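Local atomic coordinates of Lmo0305 protein (Listeria monocytogenes, PDB entry 3PJ0), a protein that is of uncharacterised function but belongs to the large superfamily of pyridoxal-phosphate-dependent enzymes that share the aminotransferase fold. Residues G26-A31 with Y251-K255; E149-Q153 with T282-V286; N290-F296 with V329-S335. Where two conformers were deposited one is given. Residue numbers count along the deposited sequence, not the author numbering.

Contact 1: G26-A31 with Y251-K255; sequences GVLTEA and YYFEK
Two consecutive tyrosines, Y251 and Y252, reach from one helix to the end of another, and with E30 they supply most of the buried surface. Both segments are helical. The N-to-C directions of these short segments differ by 80° and their axes approach to 11.2 Å, which leaves room for the tyrosines and E30; the backbones are nearest at A31 and Y251, with CA atoms 5.7 Å apart. Y252 is an m rotamer (chi1 -70°) whose hydroxyl reaches the helix backbone: its OH donates to V27 O at 2.6 Å, and V27 CG1 rests 3.5 Å from Y252 CE2. The same carbonyl also receives a weak bond from A31 N (3.4 Å) within its helix. Y251, chi1 t, turns a ring face to A31, whose CA sits 3.8 Å from the ring centroid in a CH-pi contact; alanine is small enough to let the ring come so near, and A31 CB also meets Y251 CB at 3.8 Å. E30, extended with chi1 and chi2 both t, receives a very short bond from Y251 OH to its OE2 (2.5 Å). K255 NZ adds a long salt bridge to E30 OE2 at 3.8 Å. A water donates to Y252 OH (2.9 Å) and weakly to E30 OE1 (3.5 Å). The end of one helix thus meets the side of another, bridged by aromatic and polar side chains. Y252 of helix 243-256 rests on I210, and V27 and L28 of helix 25-31 on I213, both loop residues, while L28 and T29 turn to Y243 and D37 of the second subunit.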
ATOM      1  N   GLY A  26      18.531   6.634   1.859  1.00 11.72           N
ATOM      2  CA  GLY A  26      19.634   6.155   0.990  1.00 12.58           C
ATOM      3  C   GLY A  26      19.392   4.785   0.363  1.00 12.42           C
ATOM      4  O   GLY A  26      19.917   4.484  -0.705  1.00 13.01           O
ATOM      5  N   VAL A  27      18.570   3.949   1.000  1.00 11.69           N
ATOM      6  CA  VAL A  27      18.255   2.643   0.434  1.00 11.31           C
ATOM      7  C   VAL A  27      17.501   2.847  -0.895  1.00 11.06           C
ATOM      8  O   VAL A  27      17.748   2.166  -1.902  1.00 11.60           O
ATOM      9  CB  VAL A  27      17.413   1.818   1.403  1.00 10.69           C
ATOM     10  CG1 VAL A  27      16.922   0.494   0.739  1.00 11.35           C
ATOM     11  CG2 VAL A  27      18.206   1.540   2.726  1.00 10.97           C
ATOM     12  N   LEU A  28      16.593   3.816  -0.902  1.00 10.54           N
ATOM     13  CA  LEU A  28      15.813   4.152  -2.104  1.00 10.08           C
ATOM     14  C   LEU A  28      16.660   4.896  -3.144  1.00 10.54           C
ATOM     15  O   LEU A  28      16.632   4.579  -4.334  1.00  9.27           O
ATOM     16  CB  LEU A  28      14.582   4.994  -1.713  1.00  9.22           C
ATOM     17  CG  LEU A  28      13.629   5.438  -2.859  1.00  8.39           C
ATOM     18  CD1 LEU A  28      13.195   4.259  -3.749  1.00  6.66           C
ATOM     19  CD2 LEU A  28      12.450   6.190  -2.309  1.00 12.19           C
ATOM     20  N   THR A  29      17.399   5.908  -2.714  1.00 11.23           N
ATOM     21  CA  THR A  29      18.202   6.692  -3.671  1.00 12.02           C
ATOM     22  C   THR A  29      19.231   5.776  -4.369  1.00 12.28           C
ATOM     23  O   THR A  29      19.435   5.893  -5.585  1.00 11.85           O
ATOM     24  CB  THR A  29      18.853   7.946  -3.034  1.00 13.54           C
ATOM     25  OG1 THR A  29      19.778   7.552  -2.033  1.00 15.76           O
ATOM     26  CG2 THR A  29      17.794   8.900  -2.437  1.00 14.89           C
ATOM     27  N   GLU A  30      19.815   4.825  -3.638  1.00 12.13           N
ATOM     28  CA  GLU A  30      20.751   3.866  -4.276  1.00 12.19           C
ATOM     29  C   GLU A  30      20.039   3.070  -5.377  1.00 11.93           C
ATOM     30  O   GLU A  30      20.577   2.885  -6.489  1.00 10.94           O
ATOM     31  CB  GLU A  30      21.437   2.900  -3.272  1.00 12.35           C
ATOM     32  CG  GLU A  30      22.331   1.834  -4.002  1.00 13.17           C
ATOM     33  CD  GLU A  30      23.020   0.830  -3.077  1.00 15.77           C
ATOM     34  OE1 GLU A  30      23.237   1.160  -1.885  1.00 16.42           O
ATOM     35  OE2 GLU A  30      23.368  -0.283  -3.552  1.00 12.25           O
ATOM     36  N   ALA A  31      18.820   2.610  -5.086  1.00 11.16           N
ATOM     37  CA  ALA A  31      18.061   1.840  -6.061  1.00 10.95           C
ATOM     38  C   ALA A  31      17.727   2.646  -7.316  1.00 11.32           C
ATOM     39  O   ALA A  31      17.569   2.060  -8.389  1.00 11.71           O
ATOM     40  CB  ALA A  31      16.747   1.281  -5.433  1.00  9.64           C
ATOM     41  N   TYR A 251      15.819  -3.979  -7.698  1.00  8.95           N
ATOM     42  CA  TYR A 251      17.229  -3.626  -7.462  1.00  8.89           C
ATOM     43  C   TYR A 251      17.867  -4.526  -6.411  1.00  8.79           C
ATOM     44  O   TYR A 251      18.925  -5.116  -6.659  1.00  8.27           O
ATOM     45  CB  TYR A 251      17.375  -2.128  -7.038  1.00  8.86           C
ATOM     46  CG  TYR A 251      18.782  -1.749  -6.713  1.00  8.69           C
ATOM     47  CD1 TYR A 251      19.706  -1.459  -7.740  1.00 10.94           C
ATOM     48  CD2 TYR A 251      19.223  -1.659  -5.390  1.00 10.00           C
ATOM     49  CE1 TYR A 251      21.005  -1.109  -7.455  1.00 10.21           C
ATOM     50  CE2 TYR A 251      20.518  -1.323  -5.112  1.00  8.59           C
ATOM     51  CZ  TYR A 251      21.414  -1.051  -6.159  1.00 10.12           C
ATOM     52  OH  TYR A 251      22.726  -0.727  -5.895  1.00 10.05           O
ATOM     53  N   TYR A 252      17.248  -4.590  -5.228  1.00  9.99           N
ATOM     54  CA  TYR A 252      17.794  -5.374  -4.107  1.00  9.82           C
ATOM     55  C   TYR A 252      17.695  -6.865  -4.374  1.00 10.52           C
ATOM     56  O   TYR A 252      18.581  -7.641  -3.932  1.00 10.36           O
ATOM     57  CB  TYR A 252      17.176  -4.935  -2.764  1.00 10.23           C
ATOM     58  CG  TYR A 252      17.692  -3.566  -2.426  1.00  8.41           C
ATOM     59  CD1 TYR A 252      19.025  -3.404  -2.084  1.00 12.17           C
ATOM     60  CD2 TYR A 252      16.907  -2.426  -2.542  1.00  8.70           C
ATOM     61  CE1 TYR A 252      19.536  -2.189  -1.804  1.00 11.49           C
ATOM     62  CE2 TYR A 252      17.429  -1.159  -2.262  1.00  8.62           C
ATOM     63  CZ  TYR A 252      18.760  -1.054  -1.923  1.00  9.22           C
ATOM     64  OH  TYR A 252      19.383   0.142  -1.651  1.00 10.07           O
ATOM     65  N   PHE A 253      16.676  -7.287  -5.144  1.00  9.49           N
ATOM     66  CA  PHE A 253      16.632  -8.712  -5.541  1.00  9.07           C
ATOM     67  C   PHE A 253      17.899  -9.066  -6.350  1.00 10.81           C
ATOM     68  O   PHE A 253      18.592 -10.055  -6.072  1.00  9.76           O
ATOM     69  CB  PHE A 253      15.370  -9.019  -6.362  1.00  9.91           C
ATOM     70  CG  PHE A 253      15.245 -10.437  -6.750  1.00  9.15           C
ATOM     71  CD1 PHE A 253      14.685 -11.348  -5.896  1.00 10.20           C
ATOM     72  CD2 PHE A 253      15.712 -10.875  -7.974  1.00 12.70           C
ATOM     73  CE1 PHE A 253      14.614 -12.728  -6.255  1.00  9.59           C
ATOM     74  CE2 PHE A 253      15.620 -12.246  -8.349  1.00 13.34           C
ATOM     75  CZ  PHE A 253      15.057 -13.151  -7.470  1.00 10.96           C
ATOM     76  N   GLU A 254      18.244  -8.238  -7.339  1.00 11.72           N
ATOM     77  CA  GLU A 254      19.404  -8.558  -8.171  1.00 12.77           C
ATOM     78  C   GLU A 254      20.706  -8.414  -7.390  1.00 13.67           C
ATOM     79  O   GLU A 254      21.650  -9.186  -7.591  1.00 13.81           O
ATOM     80  CB  GLU A 254      19.414  -7.728  -9.463  1.00 13.15           C
ATOM     81  CG  GLU A 254      18.341  -8.108 -10.447  1.00 15.38           C
ATOM     82  CD  GLU A 254      18.527  -9.521 -11.003  1.00 20.21           C
ATOM     83  OE1 GLU A 254      19.681  -9.923 -11.227  1.00 23.41           O
ATOM     84  OE2 GLU A 254      17.520 -10.213 -11.219  1.00 19.22           O
ATOM     85  N   LYS A 255      20.734  -7.456  -6.464  1.00 13.50           N
ATOM     86  CA  LYS A 255      21.907  -7.232  -5.642  1.00 13.52           C
ATOM     87  C   LYS A 255      22.160  -8.353  -4.675  1.00 12.77           C
ATOM     88  O   LYS A 255      23.298  -8.701  -4.475  1.00 13.05           O
ATOM     89  CB  LYS A 255      21.754  -5.950  -4.829  1.00 14.17           C
ATOM     90  CG  LYS A 255      22.911  -5.638  -3.863  1.00 15.72           C
ATOM     91  CD  LYS A 255      22.546  -4.352  -3.091  1.00 17.07           C
ATOM     92  CE  LYS A 255      23.501  -4.036  -1.989  1.00 20.27           C
ATOM     93  NZ  LYS A 255      24.852  -3.560  -2.477  1.00 24.42           N
TER
HETATM   94  O   HOH W   1      21.154  -0.063   0.637  1.00 21.63           O

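Contact 2: E149-Q153 with T282-V286; sequences EIGGQ and TVPEV
No hydrogen bond joins these segments; van der Waals packing and one CA-H...O contact hold them together. The backbones are nearest at G151 and V283, with CA atoms 5.5 Å apart. G151 CA points a hydrogen at V283 O (3.5 Å, angle at H 141°), and a CB there would clash with that oxygen. The backbone angles of G151 (phi 101°, psi 4°) and G152 (87°, 57°) would in any case jam a side chain against the preceding carbonyl, so glycine suits both places. G152 and Q153 form a G1 beta bulge opposite Q147, in the loop between strand 140-144 and helix 157-170, and this bulge faces the end of strand 280-283, an edge strand of the antiparallel sheet. The van der Waals contacts of P284 and V283 are made against backbone carbonyls and a side-chain amide. P284 follows a cis peptide bond: its CD lies 3.3 Å from G151 O and its CG 3.9 Å from G152 O. V283, chi1 t, brings CG1 to 3.5 Å from I150 O and 3.7 Å from Q153 NE2. Hydrogen bonds brace each segment from within: Q153 (chi1 m, chi2 t) donates from NE2 to I150 O at 2.9 Å, while T282, chi1 p, donates from OG1 to P284 O at 2.8 Å.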
ATOM      1  N   GLU A 149       8.808 -18.008  13.652  1.00 11.35           N
ATOM      2  CA  GLU A 149       8.561 -17.828  15.090  1.00 12.02           C
ATOM      3  C   GLU A 149       9.176 -18.917  15.963  1.00 11.85           C
ATOM      4  O   GLU A 149       9.314 -18.737  17.173  1.00 11.34           O
ATOM      5  CB  GLU A 149       7.071 -17.691  15.380  1.00 12.58           C
ATOM      6  CG  GLU A 149       6.445 -16.491  14.700  1.00 13.76           C
ATOM      7  CD  GLU A 149       6.785 -15.138  15.310  1.00 15.95           C
ATOM      8  OE1 GLU A 149       7.116 -15.051  16.502  1.00 14.19           O
ATOM      9  OE2 GLU A 149       6.669 -14.142  14.568  1.00 17.63           O
ATOM     10  N   ILE A 150       9.567 -20.037  15.355  1.00 11.83           N
ATOM     11  CA  ILE A 150      10.233 -21.103  16.120  1.00 12.15           C
ATOM     12  C   ILE A 150      11.728 -21.202  15.734  1.00 12.70           C
ATOM     13  O   ILE A 150      12.381 -22.215  15.911  1.00 13.90           O
ATOM     14  CB  ILE A 150       9.464 -22.450  16.086  1.00 12.94           C
ATOM     15  CG1 ILE A 150       9.303 -22.997  14.671  1.00 10.81           C
ATOM     16  CG2 ILE A 150       8.097 -22.288  16.711  1.00 12.82           C
ATOM     17  CD1 ILE A 150       8.708 -24.389  14.661  1.00  9.37           C
ATOM     18  N   GLY A 151      12.251 -20.116  15.198  1.00 11.70           N
ATOM     19  CA  GLY A 151      13.659 -20.019  14.888  1.00 11.43           C
ATOM     20  C   GLY A 151      14.048 -20.224  13.456  1.00 11.51           C
ATOM     21  O   GLY A 151      15.229 -20.212  13.153  1.00 11.43           O
ATOM     22  N   GLY A 152      13.069 -20.399  12.571  1.00 10.25           N
ATOM     23  CA  GLY A 152      13.365 -20.649  11.165  1.00  9.98           C
ATOM     24  C   GLY A 152      13.569 -22.143  10.965  1.00 10.50           C
ATOM     25  O   GLY A 152      14.639 -22.590  10.492  1.00 11.38           O
ATOM     26  N   GLN A 153      12.568 -22.930  11.333  1.00 10.33           N
ATOM     27  CA  GLN A 153      12.670 -24.387  11.151  1.00 10.05           C
ATOM     28  C   GLN A 153      11.995 -24.865   9.846  1.00 10.61           C
ATOM     29  O   GLN A 153      11.022 -24.244   9.361  1.00  8.16           O
ATOM     30  CB  GLN A 153      12.050 -25.104  12.354  1.00 10.12           C
ATOM     31  CG  GLN A 153      12.724 -24.861  13.721  1.00 11.61           C
ATOM     32  CD  GLN A 153      12.132 -25.720  14.829  1.00 11.91           C
ATOM     33  OE1 GLN A 153      11.877 -26.933  14.643  1.00 14.33           O
ATOM     34  NE2 GLN A 153      11.963 -25.127  16.003  1.00 12.10           N
ATOM     35  N   THR A 282      21.368 -22.420  20.221  1.00 15.34           N
ATOM     36  CA  THR A 282      20.509 -21.894  19.179  1.00 15.32           C
ATOM     37  C   THR A 282      19.372 -22.857  18.830  1.00 14.57           C
ATOM     38  O   THR A 282      19.461 -24.075  19.070  1.00 14.55           O
ATOM     39  CB  THR A 282      21.277 -21.516  17.902  1.00 14.76           C
ATOM     40  OG1 THR A 282      21.797 -22.680  17.242  1.00 15.79           O
ATOM     41  CG2 THR A 282      22.392 -20.518  18.228  1.00 15.13           C
ATOM     42  N   VAL A 283      18.288 -22.293  18.281  1.00 14.24           N
ATOM     43  CA  VAL A 283      17.191 -23.064  17.760  1.00 14.34           C
ATOM     44  C   VAL A 283      16.901 -22.532  16.344  1.00 13.55           C
ATOM     45  O   VAL A 283      16.618 -21.364  16.191  1.00 14.46           O
ATOM     46  CB  VAL A 283      15.931 -22.950  18.606  1.00 14.17           C
ATOM     47  CG1 VAL A 283      14.802 -23.759  17.963  1.00 15.92           C
ATOM     48  CG2 VAL A 283      16.210 -23.379  20.051  1.00 14.91           C
ATOM     49  N   PRO A 284      17.053 -23.365  15.310  1.00 13.91           N
ATOM     50  CA  PRO A 284      17.537 -24.738  15.413  1.00 14.48           C
ATOM     51  C   PRO A 284      19.025 -24.736  15.809  1.00 15.04           C
ATOM     52  O   PRO A 284      19.712 -23.713  15.672  1.00 13.47           O
ATOM     53  CB  PRO A 284      17.349 -25.294  13.999  1.00 14.31           C
ATOM     54  CG  PRO A 284      17.042 -24.168  13.107  1.00 13.78           C
ATOM     55  CD  PRO A 284      16.840 -22.933  13.910  1.00 13.61           C
ATOM     56  N   GLU A 285      19.534 -25.872  16.296  1.00 15.47           N
ATOM     57  CA  GLU A 285      20.947 -25.945  16.690  1.00 16.07           C
ATOM     58  C   GLU A 285      21.866 -25.647  15.507  1.00 15.09           C
ATOM     59  O   GLU A 285      22.867 -24.916  15.647  1.00 15.03           O
ATOM     60  CB  GLU A 285      21.256 -27.324  17.301  0.67 16.84           C
ATOM     61  CG  GLU A 285      22.740 -27.544  17.634  0.67 19.17           C
ATOM     62  CD  GLU A 285      23.023 -28.862  18.367  0.67 23.42           C
ATOM     63  OE1 GLU A 285      22.067 -29.544  18.834  0.67 23.96           O
ATOM     64  OE2 GLU A 285      24.227 -29.197  18.485  0.67 23.55           O
ATOM     65  N   VAL A 286      21.548 -26.249  14.358  1.00 14.99           N
ATOM     66  CA  VAL A 286      22.216 -25.929  13.102  1.00 14.63           C
ATOM     67  C   VAL A 286      21.187 -25.224  12.191  1.00 13.59           C
ATOM     68  O   VAL A 286      20.168 -25.825  11.800  1.00 13.98           O
ATOM     69  CB  VAL A 286      22.821 -27.148  12.404  1.00 15.60           C
ATOM     70  CG1 VAL A 286      23.434 -26.706  11.049  1.00 14.58           C
ATOM     71  CG2 VAL A 286      23.877 -27.814  13.310  1.00 16.84           C
TER

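Contact 3: N290-F296 with V329-S335; sequences NMFHVYF and VCAFEVS
The two inner strands of the four-stranded antiparallel sheet meet here, in the small C-terminal domain common to enzymes of the aminotransferase fold. Strands 291-296 and 329-335 run antiparallel, with axes 4.6 Å apart and N-to-C directions at 158°. F292-V334, V294-F332 and F296-C330 are hydrogen-bonded pairs; M291-S335, H293-E333 and Y295-A331 are non-hydrogen-bonded pairs, with CA atoms 4.3 to 4.4 Å apart. F292 N to V334 O is 3.1 Å and V334 N to F292 O 3.0 Å; V294 N to F332 O is 2.8 Å and F332 N to V294 O 3.1 Å; F296 N to C330 O is 2.9 Å, and C330 N to F296 O a weak 3.5 Å. The face carrying the hydrogen-bonded pairs is apolar, as a buried sheet face should be. F292 and F332 take chi1 p, so that their rings lean over the partner strand: V334 CB lies 4.2 Å from the F292 centroid and V294 CB 4.1 Å from the F332 centroid, both CH-pi. F296 CE1 touches F332 CE2 at 3.5 Å. On the other face A331, a small residue, fits its CB over the Y295 ring, 3.6 Å from the centroid. H293 (chi1 m) donates from NE2 to E333 OE1 at 2.9 Å, an oxygen also in a salt bridge with R148, while CE of M291, a selenomethionine, lies 3.2 Å from E333 OE1. Strands 280-283 and 323-326 flank the pair; helix 260-275 covers F292 and V294, and helix 300-314 covers F296 and C330.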
ATOM      1  N   ASN A 290      19.347 -18.324   6.814  1.00 10.30           N
ATOM      2  CA  ASN A 290      20.179 -17.244   7.321  1.00 10.47           C
ATOM      3  C   ASN A 290      19.805 -16.823   8.749  1.00  9.98           C
ATOM      4  O   ASN A 290      20.421 -15.922   9.315  1.00 11.23           O
ATOM      5  CB  ASN A 290      20.051 -16.039   6.395  1.00  9.18           C
ATOM      6  CG  ASN A 290      18.709 -15.443   6.438  1.00 10.75           C
ATOM      7  OD1 ASN A 290      17.694 -16.176   6.448  1.00 12.48           O
ATOM      8  ND2 ASN A 290      18.645 -14.105   6.477  1.00 10.69           N
HETATM    9  N   MSE A 291      18.800 -17.473   9.329  1.00  9.76           N
HETATM   10  CA  MSE A 291      18.295 -17.081  10.618  1.00 10.30           C
HETATM   11  C   MSE A 291      18.301 -18.181  11.650  1.00 10.34           C
HETATM   12  O   MSE A 291      18.430 -19.366  11.329  1.00 11.64           O
HETATM   13  CB  MSE A 291      16.862 -16.564  10.483  1.00 10.06           C
HETATM   14  CG  MSE A 291      15.819 -17.607  10.179  1.00 11.28           C
HETATM   15 SE   MSE A 291      13.992 -16.970  10.467  0.75  9.74          SE
HETATM   16  CE  MSE A 291      14.082 -16.741  12.388  1.00 11.55           C
ATOM     17  N   PHE A 292      18.137 -17.761  12.901  1.00  9.31           N
ATOM     18  CA  PHE A 292      18.045 -18.663  14.036  1.00  9.63           C
ATOM     19  C   PHE A 292      17.725 -17.809  15.263  1.00 10.41           C
ATOM     20  O   PHE A 292      17.772 -16.582  15.199  1.00 10.17           O
ATOM     21  CB  PHE A 292      19.329 -19.502  14.247  1.00  9.95           C
ATOM     22  CG  PHE A 292      20.578 -18.695  14.407  1.00  9.26           C
ATOM     23  CD1 PHE A 292      20.976 -18.234  15.653  1.00 11.73           C
ATOM     24  CD2 PHE A 292      21.376 -18.388  13.290  1.00 11.15           C
ATOM     25  CE1 PHE A 292      22.151 -17.465  15.791  1.00 10.56           C
ATOM     26  CE2 PHE A 292      22.517 -17.629  13.431  1.00 10.17           C
ATOM     27  CZ  PHE A 292      22.913 -17.167  14.670  1.00 10.88           C
ATOM     28  N   HIS A 293      17.349 -18.482  16.343  1.00 11.06           N
ATOM     29  CA  HIS A 293      17.090 -17.854  17.632  1.00 11.22           C
ATOM     30  C   HIS A 293      18.174 -18.310  18.605  1.00 12.15           C
ATOM     31  O   HIS A 293      18.607 -19.430  18.551  1.00 12.02           O
ATOM     32  CB  HIS A 293      15.716 -18.285  18.118  1.00 10.56           C
ATOM     33  CG  HIS A 293      14.605 -17.633  17.381  1.00 11.40           C
ATOM     34  ND1 HIS A 293      13.277 -17.821  17.700  1.00 11.94           N
ATOM     35  CD2 HIS A 293      14.631 -16.753  16.353  1.00 10.15           C
ATOM     36  CE1 HIS A 293      12.537 -17.108  16.870  1.00 12.67           C
ATOM     37  NE2 HIS A 293      13.341 -16.422  16.073  1.00 12.35           N
ATOM     38  N   VAL A 294      18.609 -17.414  19.489  1.00 13.01           N
ATOM     39  CA  VAL A 294      19.657 -17.693  20.500  1.00 12.82           C
ATOM     40  C   VAL A 294      18.979 -17.667  21.863  1.00 13.49           C
ATOM     41  O   VAL A 294      18.303 -16.703  22.196  1.00 11.94           O
ATOM     42  CB  VAL A 294      20.757 -16.601  20.446  1.00 13.79           C
ATOM     43  CG1 VAL A 294      21.841 -16.811  21.482  1.00 14.39           C
ATOM     44  CG2 VAL A 294      21.362 -16.520  19.003  1.00 13.61           C
ATOM     45  N   TYR A 295      19.155 -18.726  22.636  1.00 13.88           N
ATOM     46  CA  TYR A 295      18.516 -18.887  23.929  1.00 15.40           C
ATOM     47  C   TYR A 295      19.559 -18.932  25.009  1.00 17.10           C
ATOM     48  O   TYR A 295      20.605 -19.562  24.841  1.00 17.01           O
ATOM     49  CB  TYR A 295      17.718 -20.196  23.969  1.00 15.58           C
ATOM     50  CG  TYR A 295      16.316 -20.121  23.419  1.00 16.47           C
ATOM     51  CD1 TYR A 295      16.081 -20.051  22.039  1.00 16.96           C
ATOM     52  CD2 TYR A 295      15.220 -20.145  24.278  1.00 17.25           C
ATOM     53  CE1 TYR A 295      14.785 -19.978  21.532  1.00 16.29           C
ATOM     54  CE2 TYR A 295      13.914 -20.098  23.784  1.00 18.81           C
ATOM     55  CZ  TYR A 295      13.701 -20.019  22.403  1.00 17.99           C
ATOM     56  OH  TYR A 295      12.412 -19.949  21.910  1.00 16.16           O
ATOM     57  N   PHE A 296      19.239 -18.310  26.139  1.00 18.68           N
ATOM     58  CA  PHE A 296      20.129 -18.224  27.267  1.00 19.00           C
ATOM     59  C   PHE A 296      19.506 -18.830  28.508  1.00 20.47           C
ATOM     60  O   PHE A 296      18.285 -18.754  28.689  1.00 20.06           O
ATOM     61  CB  PHE A 296      20.416 -16.769  27.591  1.00 19.26           C
ATOM     62  CG  PHE A 296      21.155 -16.041  26.526  1.00 16.85           C
ATOM     63  CD1 PHE A 296      20.466 -15.432  25.488  1.00 16.17           C
ATOM     64  CD2 PHE A 296      22.543 -15.926  26.585  1.00 17.89           C
ATOM     65  CE1 PHE A 296      21.136 -14.745  24.510  1.00 16.00           C
ATOM     66  CE2 PHE A 296      23.239 -15.247  25.603  1.00 16.68           C
ATOM     67  CZ  PHE A 296      22.546 -14.650  24.561  1.00 18.12           C
ATOM     68  N   VAL A 329      15.018 -17.724  31.578  1.00 19.16           N
ATOM     69  CA  VAL A 329      15.362 -18.005  30.193  1.00 18.37           C
ATOM     70  C   VAL A 329      14.886 -16.863  29.302  1.00 17.59           C
ATOM     71  O   VAL A 329      13.773 -16.368  29.456  1.00 17.96           O
ATOM     72  CB  VAL A 329      14.762 -19.348  29.693  1.00 18.27           C
ATOM     73  CG1 VAL A 329      15.030 -19.551  28.227  1.00 16.60           C
ATOM     74  CG2 VAL A 329      15.313 -20.520  30.486  1.00 18.11           C
ATOM     75  N   CYS A 330      15.756 -16.425  28.392  1.00 17.21           N
ATOM     76  CA  CYS A 330      15.393 -15.399  27.423  1.00 15.76           C
ATOM     77  C   CYS A 330      16.005 -15.753  26.065  1.00 15.42           C
ATOM     78  O   CYS A 330      16.895 -16.636  25.979  1.00 15.24           O
ATOM     79  CB  CYS A 330      15.856 -14.011  27.871  1.00 15.95           C
ATOM     80  SG  CYS A 330      17.653 -13.863  28.010  1.00 18.06           S
ATOM     81  N   ALA A 331      15.564 -15.045  25.029  1.00 13.50           N
ATOM     82  CA  ALA A 331      16.046 -15.302  23.675  1.00 14.09           C
ATOM     83  C   ALA A 331      15.956 -14.093  22.753  1.00 14.50           C
ATOM     84  O   ALA A 331      15.272 -13.126  23.068  1.00 13.28           O
ATOM     85  CB  ALA A 331      15.225 -16.485  23.054  1.00 13.13           C
ATOM     86  N   PHE A 332      16.624 -14.191  21.596  1.00 13.62           N
ATOM     87  CA  PHE A 332      16.516 -13.185  20.544  1.00 12.78           C
ATOM     88  C   PHE A 332      16.782 -13.829  19.215  1.00 12.50           C
ATOM     89  O   PHE A 332      17.272 -14.963  19.145  1.00 12.41           O
ATOM     90  CB  PHE A 332      17.439 -11.975  20.734  1.00 13.64           C
ATOM     91  CG  PHE A 332      18.897 -12.290  20.577  1.00 13.41           C
ATOM     92  CD1 PHE A 332      19.492 -12.254  19.338  1.00 14.60           C
ATOM     93  CD2 PHE A 332      19.676 -12.618  21.669  1.00 13.56           C
ATOM     94  CE1 PHE A 332      20.850 -12.561  19.206  1.00 15.98           C
ATOM     95  CE2 PHE A 332      21.020 -12.868  21.531  1.00 16.08           C
ATOM     96  CZ  PHE A 332      21.597 -12.862  20.294  1.00 15.53           C
ATOM     97  N   GLU A 333      16.381 -13.130  18.169  1.00 11.59           N
ATOM     98  CA  GLU A 333      16.537 -13.606  16.808  1.00 11.43           C
ATOM     99  C   GLU A 333      17.683 -12.920  16.058  1.00 12.58           C
ATOM    100  O   GLU A 333      17.876 -11.699  16.187  1.00 13.43           O
ATOM    101  CB  GLU A 333      15.218 -13.340  16.063  1.00 11.27           C
ATOM    102  CG  GLU A 333      15.222 -13.535  14.588  1.00 11.49           C
ATOM    103  CD  GLU A 333      13.844 -13.344  14.025  1.00 14.36           C
ATOM    104  OE1 GLU A 333      13.034 -14.277  14.177  1.00 13.19           O
ATOM    105  OE2 GLU A 333      13.561 -12.234  13.494  1.00 13.52           O
ATOM    106  N   VAL A 334      18.391 -13.692  15.230  1.00 12.15           N
ATOM    107  CA  VAL A 334      19.406 -13.181  14.321  1.00 12.82           C
ATOM    108  C   VAL A 334      19.039 -13.559  12.888  1.00 12.17           C
ATOM    109  O   VAL A 334      18.691 -14.730  12.638  1.00 12.64           O
ATOM    110  CB  VAL A 334      20.796 -13.836  14.540  0.57 13.54           C
ATOM    111  CG1 VAL A 334      21.844 -13.143  13.629  0.57 13.99           C
ATOM    112  CG2 VAL A 334      21.211 -13.805  15.996  0.57 13.99           C
ATOM    113  N   SER A 335      19.014 -12.575  11.984  1.00 11.25           N
ATOM    114  CA  SER A 335      18.843 -12.834  10.552  0.75 10.78           C
ATOM    115  C   SER A 335      20.067 -12.254   9.859  1.00 11.14           C
ATOM    116  O   SER A 335      20.239 -11.047   9.827  1.00 12.53           O
ATOM    117  CB  SER A 335      17.553 -12.237   9.973  0.75 10.38           C
ATOM    118  OG  SER A 335      16.406 -12.762  10.622  0.75  8.09           O
TER

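In the fold
Along the chain, the segments of contacts 1 and 2 alternate, while contact 3 follows both. Contacts 2 and 3 are neighbours, with centres about 8 Å apart: strands 280-283 and 291-296 are adjacent in one antiparallel sheet, V283 N lies 2.9 Å from H293 O, and H293 CE1 packs against G151 N at 3.5 Å. Together they join this sheet to the loop after strand 140-144 of the seven-stranded mixed sheet. Contact 1 lies apart, its centre about 29 Å from that of contact 2 and about 28 Å from that of contact 3. It packs on the loop just beyond K208, the cofactor-bearing lysine, and reaches the second subunit, whereas contacts 2 and 3 touch no other chain.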